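PDB 4P4M: DNA polymerase beta from Leishmania infantum, which catalyses template-directed addition of deoxynucleotides to DNA as a family X polymerase and probably serves in base excision repair. Local coordinates for residues L101-A113 against L137-I151. Numbering follows the deposited sequence.
Sequences LTQVHGFGPRAAA and LTDQQRVGIKYFYDI. With NA (sodium ion), chain F; nucleotides of chain B.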
ATOM      1  N   LEU A 101       8.619  18.474 -12.069  1.00 42.61           N
ATOM      2  CA  LEU A 101       7.192  18.326 -11.812  1.00 38.08           C
ATOM      3  C   LEU A 101       6.807  16.929 -11.320  1.00 37.67           C
ATOM      4  O   LEU A 101       5.851  16.778 -10.557  1.00 39.45           O
ATOM      5  CB  LEU A 101       6.388  18.719 -13.055  1.00 39.97           C
ATOM      6  CG  LEU A 101       6.447  20.210 -13.406  1.00 41.48           C
ATOM      7  CD1 LEU A 101       5.903  20.480 -14.806  1.00 46.23           C
ATOM      8  CD2 LEU A 101       5.692  21.034 -12.370  1.00 41.49           C
ATOM      9  N   THR A 102       7.548  15.908 -11.740  1.00 35.02           N
ATOM     10  CA  THR A 102       7.249  14.553 -11.294  1.00 35.76           C
ATOM     11  C   THR A 102       7.602  14.353  -9.823  1.00 38.41           C
ATOM     12  O   THR A 102       7.465  13.256  -9.298  1.00 35.94           O
ATOM     13  CB  THR A 102       7.954  13.471 -12.147  1.00 40.30           C
ATOM     14  OG1 THR A 102       9.374  13.661 -12.100  1.00 44.69           O
ATOM     15  CG2 THR A 102       7.472  13.527 -13.594  1.00 38.42           C
ATOM     16  N   GLN A 103       8.064  15.403  -9.153  1.00 35.70           N
ATOM     17  CA  GLN A 103       8.273  15.310  -7.710  1.00 34.46           C
ATOM     18  C   GLN A 103       6.933  15.312  -6.973  1.00 39.23           C
ATOM     19  O   GLN A 103       6.839  14.828  -5.844  1.00 36.51           O
ATOM     20  CB  GLN A 103       9.146  16.459  -7.198  1.00 36.33           C
ATOM     21  CG  GLN A 103      10.588  16.420  -7.660  1.00 46.22           C
ATOM     22  CD  GLN A 103      11.423  17.519  -7.025  1.00 57.79           C
ATOM     23  OE1 GLN A 103      12.238  17.262  -6.138  1.00 65.71           O
ATOM     24  NE2 GLN A 103      11.221  18.752  -7.475  1.00 54.19           N
ATOM     25  N   VAL A 104       5.900  15.858  -7.614  1.00 33.28           N
ATOM     26  CA  VAL A 104       4.567  15.908  -7.010  1.00 30.64           C
ATOM     27  C   VAL A 104       3.813  14.584  -7.140  1.00 31.95           C
ATOM     28  O   VAL A 104       3.736  14.021  -8.219  1.00 28.70           O
ATOM     29  CB  VAL A 104       3.704  17.007  -7.630  1.00 33.89           C
ATOM     30  CG1 VAL A 104       2.376  17.110  -6.880  1.00 27.40           C
ATOM     31  CG2 VAL A 104       4.444  18.332  -7.615  1.00 29.54           C
ATOM     32  N   HIS A 105       3.246  14.105  -6.035  1.00 28.50           N
ATOM     33  CA  HIS A 105       2.466  12.866  -5.999  0.50 28.03           C
ATOM     34  C   HIS A 105       1.295  12.933  -6.980  1.00 27.59           C
ATOM     35  O   HIS A 105       0.484  13.873  -6.915  1.00 31.23           O
ATOM     36  CB  HIS A 105       1.947  12.649  -4.565  0.50 27.43           C
ATOM     37  CG  HIS A 105       1.447  11.265  -4.288  0.50 27.82           C
ATOM     38  ND1 HIS A 105       2.018  10.221  -3.638  0.50 33.98           N
ATOM     39  CD2 HIS A 105       0.189  10.836  -4.656  0.50 29.53           C
ATOM     40  CE1 HIS A 105       1.113   9.188  -3.647  0.50 23.91           C
ATOM     41  NE2 HIS A 105       0.016   9.585  -4.271  0.50 28.06           N
ATOM     42  N   GLY A 106       1.196  11.953  -7.876  1.00 28.18           N
ATOM     43  CA  GLY A 106       0.129  11.919  -8.861  1.00 30.15           C
ATOM     44  C   GLY A 106       0.540  12.401 -10.247  1.00 33.30           C
ATOM     45  O   GLY A 106      -0.205  12.241 -11.220  1.00 33.32           O
ATOM     46  N   PHE A 107       1.719  13.002 -10.346  1.00 31.20           N
ATOM     47  CA  PHE A 107       2.210  13.474 -11.641  1.00 29.93           C
ATOM     48  C   PHE A 107       3.333  12.586 -12.146  1.00 34.88           C
ATOM     49  O   PHE A 107       4.370  12.482 -11.516  1.00 37.21           O
ATOM     50  CB  PHE A 107       2.680  14.934 -11.560  1.00 30.23           C
ATOM     51  CG  PHE A 107       1.566  15.912 -11.356  1.00 30.20           C
ATOM     52  CD1 PHE A 107       1.058  16.152 -10.091  1.00 29.04           C
ATOM     53  CD2 PHE A 107       1.010  16.583 -12.435  1.00 35.13           C
ATOM     54  CE1 PHE A 107       0.019  17.049  -9.904  1.00 32.90           C
ATOM     55  CE2 PHE A 107      -0.024  17.480 -12.253  1.00 34.79           C
ATOM     56  CZ  PHE A 107      -0.520  17.713 -10.987  1.00 31.86           C
ATOM     57  N   GLY A 108       3.123  11.932 -13.280  1.00 34.70           N
ATOM     58  CA  GLY A 108       4.193  11.186 -13.914  1.00 38.89           C
ATOM     59  C   GLY A 108       4.688  11.957 -15.126  1.00 41.62           C
ATOM     60  O   GLY A 108       4.240  13.081 -15.376  1.00 38.19           O
ATOM     61  N   PRO A 109       5.608  11.356 -15.898  1.00 38.04           N
ATOM     62  CA  PRO A 109       6.166  12.021 -17.085  1.00 42.89           C
ATOM     63  C   PRO A 109       5.084  12.537 -18.032  1.00 47.66           C
ATOM     64  O   PRO A 109       5.244  13.596 -18.642  1.00 47.05           O
ATOM     65  CB  PRO A 109       6.971  10.909 -17.752  1.00 48.51           C
ATOM     66  CG  PRO A 109       7.374  10.021 -16.628  1.00 46.37           C
ATOM     67  CD  PRO A 109       6.217  10.036 -15.665  1.00 40.19           C
ATOM     68  N   ARG A 110       3.986  11.799 -18.149  1.00 47.30           N
ATOM     69  CA  ARG A 110       2.929  12.180 -19.077  1.00 50.72           C
ATOM     70  C   ARG A 110       2.230  13.475 -18.664  1.00 49.92           C
ATOM     71  O   ARG A 110       2.041  14.379 -19.485  1.00 45.63           O
ATOM     72  CB  ARG A 110       1.912  11.047 -19.230  1.00 56.69           C
ATOM     73  CG  ARG A 110       0.956  11.240 -20.389  1.00 57.72           C
ATOM     74  CD  ARG A 110       1.730  11.486 -21.671  1.00 76.16           C
ATOM     75  NE  ARG A 110       2.768  10.480 -21.875  1.00 82.72           N
ATOM     76  CZ  ARG A 110       2.596   9.366 -22.579  1.00 96.81           C
ATOM     77  NH1 ARG A 110       1.427   9.119 -23.153  1.00104.11           N
ATOM     78  NH2 ARG A 110       3.595   8.503 -22.710  1.00101.80           N
ATOM     79  N   ALA A 111       1.849  13.565 -17.390  1.00 42.66           N
ATOM     80  CA  ALA A 111       1.165  14.752 -16.874  1.00 42.77           C
ATOM     81  C   ALA A 111       2.091  15.964 -16.842  1.00 42.84           C
ATOM     82  O   ALA A 111       1.664  17.095 -17.083  1.00 45.15           O
ATOM     83  CB  ALA A 111       0.598  14.481 -15.474  1.00 35.20           C
ATOM     84  N   ALA A 112       3.359  15.720 -16.537  1.00 46.25           N
ATOM     85  CA  ALA A 112       4.343  16.795 -16.450  1.00 50.50           C
ATOM     86  C   ALA A 112       4.537  17.455 -17.818  1.00 52.00           C
ATOM     87  O   ALA A 112       4.604  18.681 -17.922  1.00 49.73           O
ATOM     88  CB  ALA A 112       5.667  16.258 -15.914  1.00 38.33           C
ATOM     89  N   ALA A 113       4.611  16.636 -18.864  1.00 46.19           N
ATOM     90  CA  ALA A 113       4.723  17.143 -20.230  1.00 45.93           C
ATOM     91  C   ALA A 113       3.538  18.040 -20.586  1.00 54.08           C
ATOM     92  O   ALA A 113       3.716  19.152 -21.085  1.00 51.64           O
ATOM     93  CB  ALA A 113       4.833  15.993 -21.213  1.00 47.79           C
ATOM     94  N   LEU A 137      -6.798  19.001 -13.793  1.00 80.60           N
ATOM     95  CA  LEU A 137      -6.251  18.230 -12.677  1.00 67.60           C
ATOM     96  C   LEU A 137      -7.318  17.356 -12.039  1.00 55.94           C
ATOM     97  O   LEU A 137      -8.439  17.806 -11.798  1.00 65.05           O
ATOM     98  CB  LEU A 137      -5.650  19.151 -11.611  1.00 54.63           C
ATOM     99  CG  LEU A 137      -4.534  20.089 -12.062  1.00 53.42           C
ATOM    100  CD1 LEU A 137      -3.939  20.830 -10.867  1.00 46.95           C
ATOM    101  CD2 LEU A 137      -3.469  19.310 -12.811  1.00 55.92           C
ATOM    102  N   THR A 138      -6.961  16.107 -11.764  1.00 43.57           N
ATOM    103  CA  THR A 138      -7.847  15.195 -11.061  1.00 49.81           C
ATOM    104  C   THR A 138      -7.852  15.480  -9.561  1.00 66.98           C
ATOM    105  O   THR A 138      -7.019  16.237  -9.056  1.00 63.99           O
ATOM    106  CB  THR A 138      -7.417  13.730 -11.266  1.00 57.77           C
ATOM    107  OG1 THR A 138      -6.200  13.477 -10.551  1.00 52.44           O
ATOM    108  CG2 THR A 138      -7.209  13.436 -12.748  1.00 65.85           C
ATOM    109  N   ASP A 139      -8.788  14.859  -8.853  1.00 71.29           N
ATOM    110  CA  ASP A 139      -8.864  14.982  -7.401  1.00 64.94           C
ATOM    111  C   ASP A 139      -7.614  14.431  -6.703  1.00 53.40           C
ATOM    112  O   ASP A 139      -7.148  14.994  -5.708  1.00 61.95           O
ATOM    113  CB  ASP A 139     -10.139  14.313  -6.872  1.00 55.09           C
ATOM    114  CG  ASP A 139     -11.377  15.178  -7.072  1.00 68.66           C
ATOM    115  OD1 ASP A 139     -11.254  16.271  -7.674  1.00 62.34           O
ATOM    116  OD2 ASP A 139     -12.472  14.768  -6.633  1.00 78.57           O
ATOM    117  N   GLN A 140      -7.059  13.345  -7.229  1.00 38.51           N
ATOM    118  CA  GLN A 140      -5.848  12.758  -6.643  1.00 22.55           C
ATOM    119  C   GLN A 140      -4.586  13.628  -6.791  1.00 39.58           C
ATOM    120  O   GLN A 140      -3.729  13.677  -5.896  1.00 36.76           O
ATOM    121  CB  GLN A 140      -5.564  11.384  -7.243  1.00 33.16           C
ATOM    122  CG  GLN A 140      -4.226  10.818  -6.775  1.00 36.84           C
ATOM    123  CD  GLN A 140      -4.057   9.339  -7.085  1.00 71.53           C
ATOM    124  OE1 GLN A 140      -4.888   8.731  -7.767  1.00 72.84           O
ATOM    125  NE2 GLN A 140      -2.969   8.752  -6.583  1.00 78.47           N
ATOM    126  N   GLN A 141      -4.447  14.278  -7.942  1.00 39.25           N
ATOM    127  CA  GLN A 141      -3.322  15.181  -8.163  1.00 34.70           C
ATOM    128  C   GLN A 141      -3.456  16.384  -7.244  1.00 32.63           C
ATOM    129  O   GLN A 141      -2.455  16.944  -6.775  1.00 29.15           O
ATOM    130  CB  GLN A 141      -3.257  15.607  -9.642  1.00 33.91           C
ATOM    131  CG  GLN A 141      -2.649  14.528 -10.533  1.00 32.53           C
ATOM    132  CD  GLN A 141      -2.919  14.729 -12.019  1.00 32.19           C
ATOM    133  OE1 GLN A 141      -3.768  15.526 -12.411  1.00 36.21           O
ATOM    134  NE2 GLN A 141      -2.195  13.990 -12.849  1.00 35.92           N
ATOM    135  N   ARG A 142      -4.699  16.775  -6.973  1.00 27.03           N
ATOM    136  CA  ARG A 142      -4.951  17.940  -6.133  1.00 27.11           C
ATOM    137  C   ARG A 142      -4.509  17.707  -4.692  1.00 27.71           C
ATOM    138  O   ARG A 142      -4.063  18.637  -4.014  1.00 25.21           O
ATOM    139  CB  ARG A 142      -6.422  18.362  -6.200  1.00 37.78           C
ATOM    140  CG  ARG A 142      -6.852  18.792  -7.597  1.00 49.07           C
ATOM    141  CD  ARG A 142      -8.173  19.545  -7.607  1.00 53.40           C
ATOM    142  NE  ARG A 142      -8.641  19.749  -8.978  1.00 57.55           N
ATOM    143  CZ  ARG A 142      -8.291  20.776  -9.749  1.00 62.63           C
ATOM    144  NH1 ARG A 142      -7.471  21.712  -9.289  1.00 59.99           N
ATOM    145  NH2 ARG A 142      -8.767  20.869 -10.985  1.00 65.51           N
ATOM    146  N   VAL A 143      -4.633  16.467  -4.223  1.00 25.46           N
ATOM    147  CA  VAL A 143      -4.147  16.124  -2.888  1.00 23.16           C
ATOM    148  C   VAL A 143      -2.623  16.180  -2.835  1.00 28.51           C
ATOM    149  O   VAL A 143      -2.044  16.675  -1.866  1.00 24.88           O
ATOM    150  CB  VAL A 143      -4.658  14.728  -2.429  1.00 29.29           C
ATOM    151  CG1 VAL A 143      -3.980  14.309  -1.135  1.00 27.40           C
ATOM    152  CG2 VAL A 143      -6.173  14.750  -2.271  1.00 30.37           C
ATOM    153  N   GLY A 144      -1.964  15.689  -3.881  1.00 25.80           N
ATOM    154  CA  GLY A 144      -0.510  15.732  -3.930  1.00 26.06           C
ATOM    155  C   GLY A 144       0.029  17.151  -3.873  1.00 27.43           C
ATOM    156  O   GLY A 144       1.073  17.431  -3.270  1.00 26.56           O
ATOM    157  N   ILE A 145      -0.696  18.064  -4.510  1.00 23.20           N
ATOM    158  CA  ILE A 145      -0.325  19.468  -4.509  1.00 22.92           C
ATOM    159  C   ILE A 145      -0.579  20.123  -3.153  1.00 30.40           C
ATOM    160  O   ILE A 145       0.305  20.775  -2.589  1.00 24.93           O
ATOM    161  CB  ILE A 145      -1.091  20.224  -5.606  1.00 28.13           C
ATOM    162  CG1 ILE A 145      -0.570  19.801  -6.984  1.00 30.05           C
ATOM    163  CG2 ILE A 145      -0.986  21.733  -5.384  1.00 29.02           C
ATOM    164  CD1 ILE A 145      -1.508  20.147  -8.138  1.00 32.21           C
ATOM    165  N   LYS A 146      -1.782  19.940  -2.625  1.00 24.94           N
ATOM    166  CA  LYS A 146      -2.156  20.552  -1.348  1.00 27.68           C
ATOM    167  C   LYS A 146      -1.257  20.118  -0.188  1.00 22.24           C
ATOM    168  O   LYS A 146      -0.947  20.921   0.705  1.00 22.37           O
ATOM    169  CB  LYS A 146      -3.622  20.246  -1.015  1.00 29.46           C
ATOM    170  CG  LYS A 146      -4.046  20.765   0.354  1.00 38.12           C
ATOM    171  CD  LYS A 146      -5.529  20.558   0.618  1.00 49.92           C
ATOM    172  CE  LYS A 146      -5.929  21.180   1.952  1.00 61.91           C
ATOM    173  NZ  LYS A 146      -7.381  21.005   2.233  1.00 64.38           N
ATOM    174  N   TYR A 147      -0.844  18.849  -0.200  1.00 21.61           N
ATOM    175  CA  TYR A 147      -0.022  18.283   0.874  1.00 21.34           C
ATOM    176  C   TYR A 147       1.456  18.124   0.496  1.00 19.14           C
ATOM    177  O   TYR A 147       2.168  17.309   1.084  1.00 21.44           O
ATOM    178  CB  TYR A 147      -0.602  16.926   1.330  1.00 21.16           C
ATOM    179  CG  TYR A 147      -1.906  17.064   2.094  1.00 20.51           C
ATOM    180  CD1 TYR A 147      -3.134  17.055   1.433  1.00 24.14           C
ATOM    181  CD2 TYR A 147      -1.907  17.229   3.476  1.00 24.10           C
ATOM    182  CE1 TYR A 147      -4.337  17.192   2.135  1.00 22.85           C
ATOM    183  CE2 TYR A 147      -3.109  17.363   4.186  1.00 22.56           C
ATOM    184  CZ  TYR A 147      -4.311  17.349   3.505  1.00 27.20           C
ATOM    185  OH  TYR A 147      -5.492  17.487   4.208  1.00 24.10           O
ATOM    186  N   PHE A 148       1.917  18.916  -0.470  1.00 21.28           N
ATOM    187  CA  PHE A 148       3.307  18.835  -0.931  1.00 23.39           C
ATOM    188  C   PHE A 148       4.330  18.917   0.205  1.00 26.30           C
ATOM    189  O   PHE A 148       5.241  18.097   0.267  1.00 22.26           O
ATOM    190  CB  PHE A 148       3.607  19.897  -2.002  1.00 23.12           C
ATOM    191  CG  PHE A 148       4.996  19.786  -2.599  1.00 28.49           C
ATOM    192  CD1 PHE A 148       5.283  18.822  -3.553  1.00 29.22           C
ATOM    193  CD2 PHE A 148       6.007  20.645  -2.196  1.00 29.58           C
ATOM    194  CE1 PHE A 148       6.562  18.714  -4.091  1.00 32.51           C
ATOM    195  CE2 PHE A 148       7.284  20.547  -2.738  1.00 33.20           C
ATOM    196  CZ  PHE A 148       7.561  19.578  -3.680  1.00 34.38           C
ATOM    197  N   TYR A 149       4.188  19.890   1.104  1.00 21.27           N
ATOM    198  CA  TYR A 149       5.134  19.998   2.220  1.00 25.35           C
ATOM    199  C   TYR A 149       5.121  18.735   3.103  1.00 21.06           C
ATOM    200  O   TYR A 149       6.174  18.119   3.336  1.00 21.94           O
ATOM    201  CB  TYR A 149       4.914  21.285   3.056  1.00 22.32           C
ATOM    202  CG  TYR A 149       5.552  21.195   4.428  1.00 21.12           C
ATOM    203  CD1 TYR A 149       6.905  21.482   4.622  1.00 25.55           C
ATOM    204  CD2 TYR A 149       4.806  20.779   5.523  1.00 20.70           C
ATOM    205  CE1 TYR A 149       7.488  21.367   5.890  1.00 24.81           C
ATOM    206  CE2 TYR A 149       5.368  20.659   6.770  1.00 23.88           C
ATOM    207  CZ  TYR A 149       6.705  20.944   6.952  1.00 25.07           C
ATOM    208  OH  TYR A 149       7.225  20.805   8.214  1.00 23.42           O
ATOM    209  N   ASP A 150       3.937  18.337   3.574  1.00 18.98           N
ATOM    210  CA  ASP A 150       3.815  17.161   4.451  1.00 18.17           C
ATOM    211  C   ASP A 150       4.374  15.893   3.798  1.00 26.93           C
ATOM    212  O   ASP A 150       5.082  15.108   4.434  1.00 20.60           O
ATOM    213  CB  ASP A 150       2.345  16.889   4.836  1.00 17.68           C
ATOM    214  CG  ASP A 150       1.801  17.875   5.857  1.00 26.10           C
ATOM    215  OD1 ASP A 150       2.606  18.517   6.566  1.00 23.66           O
ATOM    216  OD2 ASP A 150       0.556  18.002   5.952  1.00 21.09           O
ATOM    217  N   ILE A 151       4.036  15.695   2.530  1.00 20.24           N
ATOM    218  CA  ILE A 151       4.392  14.462   1.827  1.00 18.85           C
ATOM    219  C   ILE A 151       5.911  14.290   1.673  1.00 22.36           C
ATOM    220  O   ILE A 151       6.412  13.170   1.643  1.00 26.94           O
ATOM    221  CB  ILE A 151       3.666  14.358   0.463  1.00 22.60           C
ATOM    222  CG1 ILE A 151       2.175  14.056   0.676  1.00 19.04           C
ATOM    223  CG2 ILE A 151       4.300  13.270  -0.421  1.00 23.87           C
ATOM    224  CD1 ILE A 151       1.334  14.213  -0.577  1.00 21.04           C
TER
HETATM  225 NA    NA F 403       5.206  11.917  -9.072  1.00 33.10          NA
ATOM    226  P    DG B   3       1.581   9.891 -15.861  1.00 38.29           P
ATOM    227  OP1  DG B   3       1.329  11.340 -15.746  1.00 44.79           O
ATOM    228  OP2  DG B   3       2.790   9.384 -16.541  1.00 45.80           O
ATOM    229  O5'  DG B   3       1.560   9.267 -14.384  1.00 33.77           O
ATOM    230  C5'  DG B   3       0.505   9.618 -13.494  1.00 30.87           C
ATOM    231  C4'  DG B   3       0.537   8.735 -12.254  1.00 37.23           C
ATOM    232  O4'  DG B   3       0.082   7.395 -12.601  1.00 38.82           O
ATOM    233  C3'  DG B   3       1.914   8.570 -11.606  1.00 36.56           C
ATOM    234  O3'  DG B   3       1.927   9.237 -10.328  1.00 29.88           O
ATOM    235  C2'  DG B   3       2.107   7.054 -11.492  1.00 36.38           C
ATOM    236  C1'  DG B   3       0.694   6.508 -11.691  1.00 32.71           C
ATOM    237  N9   DG B   3       0.668   5.128 -12.192  1.00 33.42           N
ATOM    238  C8   DG B   3       1.373   4.583 -13.244  1.00 37.04           C
ATOM    239  N7   DG B   3       1.135   3.306 -13.435  1.00 33.30           N
ATOM    240  C5   DG B   3       0.216   2.986 -12.446  1.00 31.03           C
ATOM    241  C6   DG B   3      -0.402   1.748 -12.149  1.00 30.68           C
ATOM    242  O6   DG B   3      -0.239   0.670 -12.731  1.00 28.45           O
ATOM    243  N1   DG B   3      -1.272   1.848 -11.057  1.00 25.84           N
ATOM    244  C2   DG B   3      -1.506   3.009 -10.350  1.00 28.10           C
ATOM    245  N2   DG B   3      -2.376   2.922  -9.333  1.00 22.15           N
ATOM    246  N3   DG B   3      -0.930   4.182 -10.620  1.00 25.48           N
ATOM    247  C4   DG B   3      -0.080   4.090 -11.674  1.00 27.93           C
ATOM    248  P    DT B   4       3.195   9.114  -9.353  1.00 35.20           P
ATOM    249  OP1  DT B   4       3.223  10.318  -8.503  1.00 32.74           O
ATOM    250  OP2  DT B   4       4.364   8.711 -10.164  1.00 37.83           O
ATOM    251  O5'  DT B   4       2.806   7.911  -8.375  1.00 33.57           O
ATOM    252  C5'  DT B   4       1.574   7.983  -7.675  1.00 32.71           C
ATOM    253  C4'  DT B   4       1.283   6.683  -6.946  1.00 33.99           C
ATOM    254  O4'  DT B   4       1.076   5.603  -7.898  1.00 34.18           O
ATOM    255  C3'  DT B   4       2.385   6.241  -5.994  1.00 35.60           C
ATOM    256  O3'  DT B   4       1.761   6.153  -4.742  1.00 34.58           O
ATOM    257  C2'  DT B   4       2.862   4.889  -6.529  1.00 40.86           C
ATOM    258  C1'  DT B   4       1.708   4.429  -7.422  1.00 34.28           C
ATOM    259  N1   DT B   4       2.148   3.571  -8.575  1.00 35.26           N
ATOM    260  C2   DT B   4       1.597   2.312  -8.728  1.00 32.32           C
ATOM    261  O2   DT B   4       0.763   1.848  -7.976  1.00 30.66           O
ATOM    262  N3   DT B   4       2.062   1.604  -9.803  1.00 26.54           N
ATOM    263  C4   DT B   4       3.004   2.006 -10.721  1.00 32.36           C
ATOM    264  O4   DT B   4       3.350   1.276 -11.646  1.00 31.68           O
ATOM    265  C5   DT B   4       3.543   3.333 -10.513  1.00 35.56           C
ATOM    266  C7   DT B   4       4.579   3.885 -11.452  1.00 38.44           C
ATOM    267  C6   DT B   4       3.095   4.040  -9.466  1.00 35.06           C
ATOM    268  P    DA B   2       0.683   5.774 -20.871  1.00 66.95           P
ATOM    269  OP1  DA B   2       0.937   6.945 -21.733  1.00 62.66           O
ATOM    270  OP2  DA B   2       1.744   4.768 -20.626  1.00 64.91           O
ATOM    271  O5'  DA B   2       0.197   6.290 -19.438  1.00 58.66           O
ATOM    272  C5'  DA B   2      -0.896   7.184 -19.336  1.00 47.63           C
ATOM    273  C4'  DA B   2      -0.929   7.788 -17.942  1.00 43.65           C
ATOM    274  O4'  DA B   2      -1.661   6.942 -17.020  1.00 45.76           O
ATOM    275  C3'  DA B   2       0.428   8.020 -17.297  1.00 40.31           C
ATOM    276  O3'  DA B   2       0.301   9.229 -16.564  1.00 42.66           O
ATOM    277  C2'  DA B   2       0.610   6.794 -16.396  1.00 39.93           C
ATOM    278  C1'  DA B   2      -0.825   6.467 -15.979  1.00 42.80           C
ATOM    279  N9   DA B   2      -1.174   5.048 -15.844  1.00 37.56           N
ATOM    280  C8   DA B   2      -0.781   4.019 -16.654  1.00 37.97           C
ATOM    281  N7   DA B   2      -1.270   2.849 -16.308  1.00 34.30           N
ATOM    282  C5   DA B   2      -2.056   3.128 -15.205  1.00 32.92           C
ATOM    283  C6   DA B   2      -2.850   2.308 -14.378  1.00 27.00           C
ATOM    284  N6   DA B   2      -2.986   0.983 -14.551  1.00 28.23           N
ATOM    285  N1   DA B   2      -3.501   2.909 -13.361  1.00 30.31           N
ATOM    286  C2   DA B   2      -3.367   4.229 -13.181  1.00 27.69           C
ATOM    287  N3   DA B   2      -2.652   5.101 -13.896  1.00 31.41           N
ATOM    288  C4   DA B   2      -2.012   4.480 -14.904  1.00 35.11           C
TER
HETATM  289  O   HOH W   1       3.160  15.628  -3.597  1.00 28.34           O
HETATM  290  O   HOH W   2       5.899  11.485  -6.794  1.00 37.98           O
HETATM  291  O   HOH W   3       6.683  10.118  -9.760  1.00 48.35           O
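The Q141 side chain crosses one face of the F107 ring at about a right angle, spanning the contact from CB to amide. CB sits 3.6 Å from F107 CE1; CG, placed beside the backbone N by chi1 of -78°, rides over the ring face, a CH-pi contact 4.0 Å from the F107 centroid. CD continues above the ring, with the amide stacked only 9° from the ring plane. At the tip, NE2 gives a nearly straight hydrogen bond (3.1 Å, 165°) to G106 O, reaching it from above the carbonyl plane. This bond and a weak one from T138 N to OE1 fix the amide's rotation; with Q141 N giving to T138 OG1, the pair forms the capping box that begins helix 139-146. L137 CD2 meets the ring edge at F107 CZ (3.8 Å). H105 O lies 3.7 Å from G144 CA, close packing that the lack of a side chain at G144 permits, and a water links H105 N to G144 O; V104 CG1 packs on I145 CG1. The loop so held turns its backbone to the DNA: T102 O, V104 O and F107 O bind sodium with OP1 of DT4 of chain B and two waters, and G106 N donates to that same OP1. Helix 93-101, the glycine-containing loop and helix 109-119 form the helix-hairpin-helix motif of family X polymerases, holding DNA through backbone amides and sodium.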